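Local coordinates for protein adenosine kinase (Sinorhizobium meliloti, PDB 3UBO) that binds adenosine and ADP and, as a pfkB-family adenosine kinase, probably transfers phosphate from ATP to the ribose of adenosine, at residues F230-A244 against S253-G265. Numbering follows the deposited sequence.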
ATOM      1  N   PHE A 230     -17.990  18.926  27.998  1.00 88.56           N
ATOM      2  CA  PHE A 230     -16.708  18.219  27.984  1.00 88.72           C
ATOM      3  C   PHE A 230     -15.963  18.206  29.362  1.00 89.85           C
ATOM      4  O   PHE A 230     -15.327  17.207  29.743  1.00 86.52           O
ATOM      5  CB  PHE A 230     -15.817  18.753  26.832  1.00 86.58           C
ATOM      6  CG  PHE A 230     -14.542  17.963  26.628  1.00 84.40           C
ATOM      7  CD1 PHE A 230     -14.581  16.593  26.418  1.00 83.43           C
ATOM      8  CD2 PHE A 230     -13.306  18.587  26.659  1.00 84.25           C
ATOM      9  CE1 PHE A 230     -13.402  15.861  26.240  1.00 82.27           C
ATOM     10  CE2 PHE A 230     -12.131  17.853  26.492  1.00 82.22           C
ATOM     11  CZ  PHE A 230     -12.181  16.500  26.277  1.00 80.63           C
ATOM     12  N   ASP A 231     -16.032  19.318  30.100  1.00 91.58           N
ATOM     13  CA  ASP A 231     -15.399  19.370  31.413  1.00 91.01           C
ATOM     14  C   ASP A 231     -16.020  18.337  32.340  1.00 90.70           C
ATOM     15  O   ASP A 231     -15.305  17.589  33.014  1.00 88.81           O
ATOM     16  CB  ASP A 231     -15.478  20.777  31.995  1.00 89.49           C
ATOM     17  CG  ASP A 231     -14.433  21.685  31.392  1.00 94.48           C
ATOM     18  OD1 ASP A 231     -13.404  21.118  30.927  1.00 90.58           O
ATOM     19  OD2 ASP A 231     -14.641  22.938  31.373  1.00 94.45           O
ATOM     20  N   ARG A 232     -17.356  18.308  32.349  1.00 90.64           N
ATOM     21  CA  ARG A 232     -18.122  17.375  33.165  1.00 91.28           C
ATOM     22  C   ARG A 232     -17.698  15.955  32.872  1.00 91.13           C
ATOM     23  O   ARG A 232     -17.603  15.114  33.784  1.00 91.69           O
ATOM     24  CB  ARG A 232     -19.617  17.477  32.850  1.00 91.97           C
ATOM     25  CG  ARG A 232     -20.461  16.345  33.505  1.00 94.95           C
ATOM     26  CD  ARG A 232     -21.116  16.831  34.815  1.00 98.01           C
ATOM     27  NE  ARG A 232     -21.527  15.771  35.746  1.00 98.90           N
ATOM     28  CZ  ARG A 232     -22.360  15.963  36.778  1.00100.87           C
ATOM     29  NH1 ARG A 232     -22.898  17.177  37.004  1.00 96.22           N
ATOM     30  NH2 ARG A 232     -22.668  14.936  37.578  1.00 97.37           N
ATOM     31  N   ALA A 233     -17.489  15.690  31.583  1.00 89.48           N
ATOM     32  CA  ALA A 233     -17.140  14.355  31.124  1.00 89.70           C
ATOM     33  C   ALA A 233     -15.745  13.969  31.602  1.00 89.71           C
ATOM     34  O   ALA A 233     -15.490  12.796  31.945  1.00 88.72           O
ATOM     35  CB  ALA A 233     -17.250  14.250  29.617  1.00 87.52           C
ATOM     36  N   LEU A 234     -14.858  14.966  31.658  1.00 89.01           N
ATOM     37  CA  LEU A 234     -13.497  14.762  32.159  1.00 87.90           C
ATOM     38  C   LEU A 234     -13.492  14.299  33.621  1.00 88.53           C
ATOM     39  O   LEU A 234     -12.660  13.479  33.993  1.00 87.80           O
ATOM     40  CB  LEU A 234     -12.612  16.006  31.934  1.00 88.05           C
ATOM     41  CG  LEU A 234     -11.989  16.141  30.526  1.00 86.95           C
ATOM     42  CD1 LEU A 234     -11.098  17.329  30.378  1.00 86.74           C
ATOM     43  CD2 LEU A 234     -11.159  14.939  30.242  1.00 85.29           C
ATOM     44  N   GLU A 235     -14.435  14.794  34.433  1.00 90.04           N
ATOM     45  CA  GLU A 235     -14.545  14.370  35.828  1.00 88.81           C
ATOM     46  C   GLU A 235     -14.973  12.931  35.894  1.00 86.87           C
ATOM     47  O   GLU A 235     -14.328  12.118  36.537  1.00 86.10           O
ATOM     48  CB  GLU A 235     -15.550  15.218  36.599  1.00 90.36           C
ATOM     49  CG  GLU A 235     -15.116  16.646  36.794  1.00 92.36           C
ATOM     50  CD  GLU A 235     -16.222  17.496  37.420  1.00 96.84           C
ATOM     51  OE1 GLU A 235     -17.359  16.942  37.602  1.00 91.14           O
ATOM     52  OE2 GLU A 235     -15.931  18.706  37.713  1.00 92.79           O
ATOM     53  N   LEU A 236     -16.068  12.611  35.230  1.00 86.29           N
ATOM     54  CA  LEU A 236     -16.601  11.266  35.335  1.00 87.25           C
ATOM     55  C   LEU A 236     -15.561  10.205  34.933  1.00 85.86           C
ATOM     56  O   LEU A 236     -15.441   9.126  35.558  1.00 83.70           O
ATOM     57  CB  LEU A 236     -17.859  11.183  34.488  1.00 88.05           C
ATOM     58  CG  LEU A 236     -18.780  12.366  34.811  1.00 90.25           C
ATOM     59  CD1 LEU A 236     -19.901  12.493  33.793  1.00 90.51           C
ATOM     60  CD2 LEU A 236     -19.354  12.193  36.208  1.00 90.29           C
ATOM     61  N   LEU A 237     -14.792  10.551  33.906  1.00 84.30           N
ATOM     62  CA  LEU A 237     -13.778   9.681  33.334  1.00 83.16           C
ATOM     63  C   LEU A 237     -12.601   9.452  34.279  1.00 82.70           C
ATOM     64  O   LEU A 237     -11.995   8.369  34.285  1.00 79.79           O
ATOM     65  CB  LEU A 237     -13.267  10.323  32.049  1.00 85.73           C
ATOM     66  CG  LEU A 237     -12.004   9.689  31.461  1.00 83.49           C
ATOM     67  CD1 LEU A 237     -12.436   8.446  30.733  1.00 83.67           C
ATOM     68  CD2 LEU A 237     -11.184  10.592  30.541  1.00 77.00           C
ATOM     69  N   ALA A 238     -12.274  10.506  35.043  1.00 84.13           N
ATOM     70  CA  ALA A 238     -11.308  10.462  36.157  1.00 83.12           C
ATOM     71  C   ALA A 238     -11.717   9.551  37.316  1.00 82.85           C
ATOM     72  O   ALA A 238     -10.858   8.915  37.893  1.00 80.05           O
ATOM     73  CB  ALA A 238     -11.051  11.838  36.686  1.00 80.59           C
ATOM     74  N   ARG A 239     -13.020   9.528  37.635  1.00 84.08           N
ATOM     75  CA  ARG A 239     -13.634   8.679  38.657  1.00 83.73           C
ATOM     76  C   ARG A 239     -13.601   7.185  38.340  1.00 86.87           C
ATOM     77  O   ARG A 239     -13.648   6.333  39.284  1.00 86.34           O
ATOM     78  CB  ARG A 239     -15.123   9.024  38.868  1.00 85.08           C
ATOM     79  CG  ARG A 239     -15.446  10.463  39.137  1.00 88.35           C
ATOM     80  CD  ARG A 239     -16.847  10.628  39.746  1.00 90.84           C
ATOM     81  NE  ARG A 239     -17.133  12.052  39.991  1.00 95.84           N
ATOM     82  CZ  ARG A 239     -18.350  12.577  40.186  1.00 97.14           C
ATOM     83  NH1 ARG A 239     -19.438  11.796  40.180  1.00 94.46           N
ATOM     84  NH2 ARG A 239     -18.475  13.895  40.387  1.00 92.08           N
ATOM     85  N   ASP A 240     -13.586   6.845  37.041  1.00 84.48           N
ATOM     86  CA  ASP A 240     -13.873   5.449  36.676  1.00 82.95           C
ATOM     87  C   ASP A 240     -12.639   4.618  36.279  1.00 81.97           C
ATOM     88  O   ASP A 240     -12.702   3.355  36.224  1.00 78.94           O
ATOM     89  CB  ASP A 240     -14.993   5.389  35.639  1.00 83.67           C
ATOM     90  CG  ASP A 240     -16.248   6.118  36.097  1.00 85.71           C
ATOM     91  OD1 ASP A 240     -16.285   6.558  37.269  1.00 86.66           O
ATOM     92  OD2 ASP A 240     -17.204   6.254  35.291  1.00 87.09           O
ATOM     93  N   CYS A 241     -11.527   5.335  36.029  1.00 79.80           N
ATOM     94  CA  CYS A 241     -10.207   4.714  35.799  1.00 76.52           C
ATOM     95  C   CYS A 241      -9.040   5.429  36.521  1.00 74.22           C
ATOM     96  O   CYS A 241      -9.168   6.574  36.963  1.00 78.17           O
ATOM     97  CB  CYS A 241      -9.927   4.581  34.294  1.00 75.07           C
ATOM     98  SG  CYS A 241     -10.015   6.168  33.426  1.00 76.81           S
ATOM     99  N   LYS A 242      -7.894   4.760  36.618  1.00 73.49           N
ATOM    100  CA  LYS A 242      -6.709   5.342  37.260  1.00 75.07           C
ATOM    101  C   LYS A 242      -6.229   6.528  36.447  1.00 77.41           C
ATOM    102  O   LYS A 242      -5.989   7.635  36.972  1.00 77.62           O
ATOM    103  CB  LYS A 242      -5.587   4.298  37.409  1.00 71.65           C
ATOM    104  CG  LYS A 242      -5.994   3.186  38.384  1.00 77.34           C
ATOM    105  CD  LYS A 242      -4.956   2.056  38.594  1.00 79.67           C
ATOM    106  CE  LYS A 242      -5.671   0.763  39.089  1.00 75.54           C
ATOM    107  NZ  LYS A 242      -4.665  -0.319  39.415  1.00 78.82           N
ATOM    108  N   LEU A 243      -6.131   6.258  35.140  1.00 78.52           N
ATOM    109  CA  LEU A 243      -5.480   7.084  34.127  1.00 75.64           C
ATOM    110  C   LEU A 243      -6.339   7.073  32.837  1.00 74.59           C
ATOM    111  O   LEU A 243      -6.890   6.027  32.432  1.00 74.42           O
ATOM    112  CB  LEU A 243      -4.071   6.517  33.860  1.00 72.34           C
ATOM    113  CG  LEU A 243      -3.173   7.377  32.979  1.00 73.19           C
ATOM    114  CD1 LEU A 243      -3.363   8.824  33.406  1.00 73.47           C
ATOM    115  CD2 LEU A 243      -1.694   6.924  33.018  1.00 71.54           C
ATOM    116  N   ALA A 244      -6.448   8.232  32.199  1.00 73.26           N
ATOM    117  CA  ALA A 244      -7.248   8.376  30.986  1.00 72.40           C
ATOM    118  C   ALA A 244      -6.788   9.539  30.014  1.00 73.80           C
ATOM    119  O   ALA A 244      -7.023  10.726  30.256  1.00 71.26           O
ATOM    120  CB  ALA A 244      -8.699   8.527  31.369  1.00 72.07           C
ATOM    121  N   SER A 253      -3.628  16.843  23.013  1.00 69.42           N
ATOM    122  CA  SER A 253      -4.196  15.884  24.004  1.00 71.04           C
ATOM    123  C   SER A 253      -4.532  16.506  25.371  1.00 71.83           C
ATOM    124  O   SER A 253      -3.992  17.545  25.726  1.00 69.81           O
ATOM    125  CB  SER A 253      -3.249  14.681  24.220  1.00 67.14           C
ATOM    126  OG  SER A 253      -2.326  14.944  25.277  1.00 69.51           O
ATOM    127  N   VAL A 254      -5.413  15.862  26.139  1.00 70.85           N
ATOM    128  CA  VAL A 254      -5.591  16.200  27.554  1.00 70.68           C
ATOM    129  C   VAL A 254      -5.685  14.960  28.433  1.00 74.27           C
ATOM    130  O   VAL A 254      -6.761  14.366  28.559  1.00 76.02           O
ATOM    131  CB  VAL A 254      -6.825  17.091  27.819  1.00 70.83           C
ATOM    132  CG1 VAL A 254      -8.065  16.501  27.210  1.00 70.83           C
ATOM    133  CG2 VAL A 254      -6.982  17.331  29.315  1.00 71.80           C
ATOM    134  N   VAL A 255      -4.572  14.553  29.042  1.00 74.12           N
ATOM    135  CA  VAL A 255      -4.583  13.433  29.977  1.00 71.53           C
ATOM    136  C   VAL A 255      -5.202  13.779  31.350  1.00 73.12           C
ATOM    137  O   VAL A 255      -5.108  14.857  31.824  1.00 75.80           O
ATOM    138  CB  VAL A 255      -3.182  12.835  30.103  1.00 72.85           C
ATOM    139  CG1 VAL A 255      -3.176  11.573  31.005  1.00 73.65           C
ATOM    140  CG2 VAL A 255      -2.669  12.470  28.733  1.00 71.27           C
ATOM    141  N   VAL A 256      -5.870  12.836  31.982  1.00 78.12           N
ATOM    142  CA  VAL A 256      -6.633  13.106  33.203  1.00 79.62           C
ATOM    143  C   VAL A 256      -6.324  12.045  34.306  1.00 80.22           C
ATOM    144  O   VAL A 256      -6.295  10.836  34.019  1.00 76.18           O
ATOM    145  CB  VAL A 256      -8.151  13.212  32.864  1.00 79.97           C
ATOM    146  CG1 VAL A 256      -8.989  12.754  33.994  1.00 81.42           C
ATOM    147  CG2 VAL A 256      -8.502  14.640  32.451  1.00 81.35           C
ATOM    148  N   ARG A 257      -6.020  12.543  35.529  1.00 83.65           N
ATOM    149  CA  ARG A 257      -5.680  11.764  36.761  1.00 81.70           C
ATOM    150  C   ARG A 257      -6.187  12.525  37.991  1.00 82.62           C
ATOM    151  O   ARG A 257      -5.538  13.498  38.450  1.00 84.05           O
ATOM    152  CB  ARG A 257      -4.177  11.549  36.882  1.00 77.47           C
ATOM    153  CG  ARG A 257      -3.853  10.476  37.820  1.00 75.99           C
ATOM    154  CD  ARG A 257      -2.625   9.731  37.375  1.00 75.94           C
ATOM    155  NE  ARG A 257      -1.422  10.569  37.433  1.00 78.38           N
ATOM    156  CZ  ARG A 257      -0.175  10.109  37.224  1.00 77.39           C
ATOM    157  NH1 ARG A 257       0.034   8.808  36.926  1.00 70.29           N
ATOM    158  NH2 ARG A 257       0.860  10.952  37.311  1.00 72.50           N
ATOM    159  N   GLY A 258      -7.353  12.099  38.487  1.00 79.87           N
ATOM    160  CA  GLY A 258      -8.147  12.872  39.432  1.00 79.93           C
ATOM    161  C   GLY A 258      -8.517  14.288  38.984  1.00 83.15           C
ATOM    162  O   GLY A 258      -9.467  14.481  38.201  1.00 81.99           O
ATOM    163  N   ALA A 259      -7.769  15.279  39.493  1.00 84.18           N
ATOM    164  CA  ALA A 259      -8.007  16.717  39.219  1.00 85.96           C
ATOM    165  C   ALA A 259      -6.797  17.307  38.499  1.00 85.18           C
ATOM    166  O   ALA A 259      -6.753  18.510  38.152  1.00 80.73           O
ATOM    167  CB  ALA A 259      -8.300  17.495  40.523  1.00 84.30           C
ATOM    168  N   GLU A 260      -5.807  16.423  38.316  1.00 85.12           N
ATOM    169  CA  GLU A 260      -4.600  16.708  37.538  1.00 85.67           C
ATOM    170  C   GLU A 260      -4.924  16.621  36.037  1.00 83.60           C
ATOM    171  O   GLU A 260      -5.489  15.613  35.618  1.00 85.74           O
ATOM    172  CB  GLU A 260      -3.530  15.671  37.877  1.00 83.79           C
ATOM    173  CG  GLU A 260      -2.190  16.065  37.254  1.00 85.88           C
ATOM    174  CD  GLU A 260      -1.090  15.034  37.488  1.00 86.78           C
ATOM    175  OE1 GLU A 260       0.068  15.360  37.044  1.00 84.27           O
ATOM    176  OE2 GLU A 260      -1.406  13.935  38.092  1.00 83.14           O
ATOM    177  N   ARG A 261      -4.605  17.631  35.230  1.00 80.38           N
ATOM    178  CA  ARG A 261      -4.983  17.589  33.814  1.00 77.59           C
ATOM    179  C   ARG A 261      -3.837  18.073  32.970  1.00 79.09           C
ATOM    180  O   ARG A 261      -3.702  19.315  32.756  1.00 80.37           O
ATOM    181  CB  ARG A 261      -6.193  18.485  33.515  1.00 80.04           C
ATOM    182  CG  ARG A 261      -7.388  18.343  34.438  1.00 81.55           C
ATOM    183  CD  ARG A 261      -8.678  18.554  33.632  1.00 84.76           C
ATOM    184  NE  ARG A 261      -9.893  17.969  34.222  1.00 84.94           N
ATOM    185  CZ  ARG A 261      -9.985  16.775  34.816  1.00 85.06           C
ATOM    186  NH1 ARG A 261      -8.942  15.946  34.920  1.00 82.03           N
ATOM    187  NH2 ARG A 261     -11.155  16.404  35.312  1.00 86.07           N
ATOM    188  N   VAL A 262      -3.011  17.133  32.498  1.00 74.12           N
ATOM    189  CA  VAL A 262      -1.894  17.455  31.590  1.00 74.21           C
ATOM    190  C   VAL A 262      -2.357  17.738  30.141  1.00 73.99           C
ATOM    191  O   VAL A 262      -2.606  16.793  29.383  1.00 72.96           O
ATOM    192  CB  VAL A 262      -0.833  16.324  31.551  1.00 73.31           C
ATOM    193  CG1 VAL A 262       0.425  16.729  30.721  1.00 71.17           C
ATOM    194  CG2 VAL A 262      -0.446  15.916  32.950  1.00 74.57           C
ATOM    195  N   ARG A 263      -2.454  19.025  29.761  1.00 73.88           N
ATOM    196  CA  ARG A 263      -2.737  19.433  28.360  1.00 72.40           C
ATOM    197  C   ARG A 263      -1.475  19.668  27.526  1.00 68.92           C
ATOM    198  O   ARG A 263      -0.891  20.710  27.656  1.00 75.15           O
ATOM    199  CB  ARG A 263      -3.588  20.701  28.351  1.00 68.89           C
ATOM    200  CG  ARG A 263      -4.638  20.568  29.378  1.00 75.13           C
ATOM    201  CD  ARG A 263      -5.631  21.648  29.314  1.00 78.32           C
ATOM    202  NE  ARG A 263      -6.883  21.149  29.867  1.00 85.23           N
ATOM    203  CZ  ARG A 263      -7.958  21.894  30.128  1.00 89.62           C
ATOM    204  NH1 ARG A 263      -7.940  23.224  29.892  1.00 87.24           N
ATOM    205  NH2 ARG A 263      -9.062  21.296  30.612  1.00 89.89           N
ATOM    206  N   VAL A 264      -1.043  18.711  26.711  1.00 64.78           N
ATOM    207  CA  VAL A 264       0.029  18.888  25.741  1.00 64.09           C
ATOM    208  C   VAL A 264      -0.553  19.061  24.321  1.00 67.84           C
ATOM    209  O   VAL A 264      -1.421  18.288  23.865  1.00 69.69           O
ATOM    210  CB  VAL A 264       1.047  17.710  25.759  1.00 66.10           C
ATOM    211  CG1 VAL A 264       2.116  17.865  24.666  1.00 63.33           C
ATOM    212  CG2 VAL A 264       1.651  17.510  27.175  1.00 67.15           C
ATOM    213  N   GLY A 265      -0.066  20.061  23.602  1.00 66.37           N
ATOM    214  CA  GLY A 265      -0.601  20.377  22.284  1.00 66.85           C
ATOM    215  C   GLY A 265       0.004  19.615  21.112  1.00 65.70           C
ATOM    216  O   GLY A 265       1.001  18.882  21.254  1.00 62.80           O
TER
HETATM  217  O   HOH W   1     -12.918  18.667  33.884  1.00 88.56           O
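Val256 is the bump that fits the helix: its two methyls fill the shallow hollow between Leu234 and Ala238, one turn apart on helix 230-240, with CG2 on Leu234 CD2 (3.5 Å) and CG1 on Ala238 CB (3.5 Å). The small alanine lets the hairpin's type II' turn, Arg257 to Glu260 with Gly258 at positive phi, come close, its CB lying 3.4 Å from Gly258 O. At the other end, Val254 CG1 meets the edge of the Phe230 ring at CZ (4.2 Å).

From strand 260-264, Arg261 reaches back over Leu234, laying one face of its guanidinium on CB, with NH2 3.7 Å away. Its NE also donates to a water that in turn donates to Asp231 O. With an alanine in place of Arg261, the flank of Leu234 would probably lose its cover and the water its tie to the hairpin.

Beyond the helix, Ala244 and Val256 form a single antiparallel hydrogen-bonded pair: Ala244 N reaches Val256 O (3.2 Å) in the carbonyl plane, Val256 N reaches Ala244 O (3.0 Å) from 43° above it. Leu243 CD1 tucks against Val255 CG1.

In this pfkB-family fold the hairpin adjoins the parallel sheet's outermost strand, Val254 bonding to Val246 through the backbone, about 9 Å from ADP by its side chain; Leu237 packs on Val214 and helix 199-207, while Val255, Val262 and Val264 rest on helix 296-311.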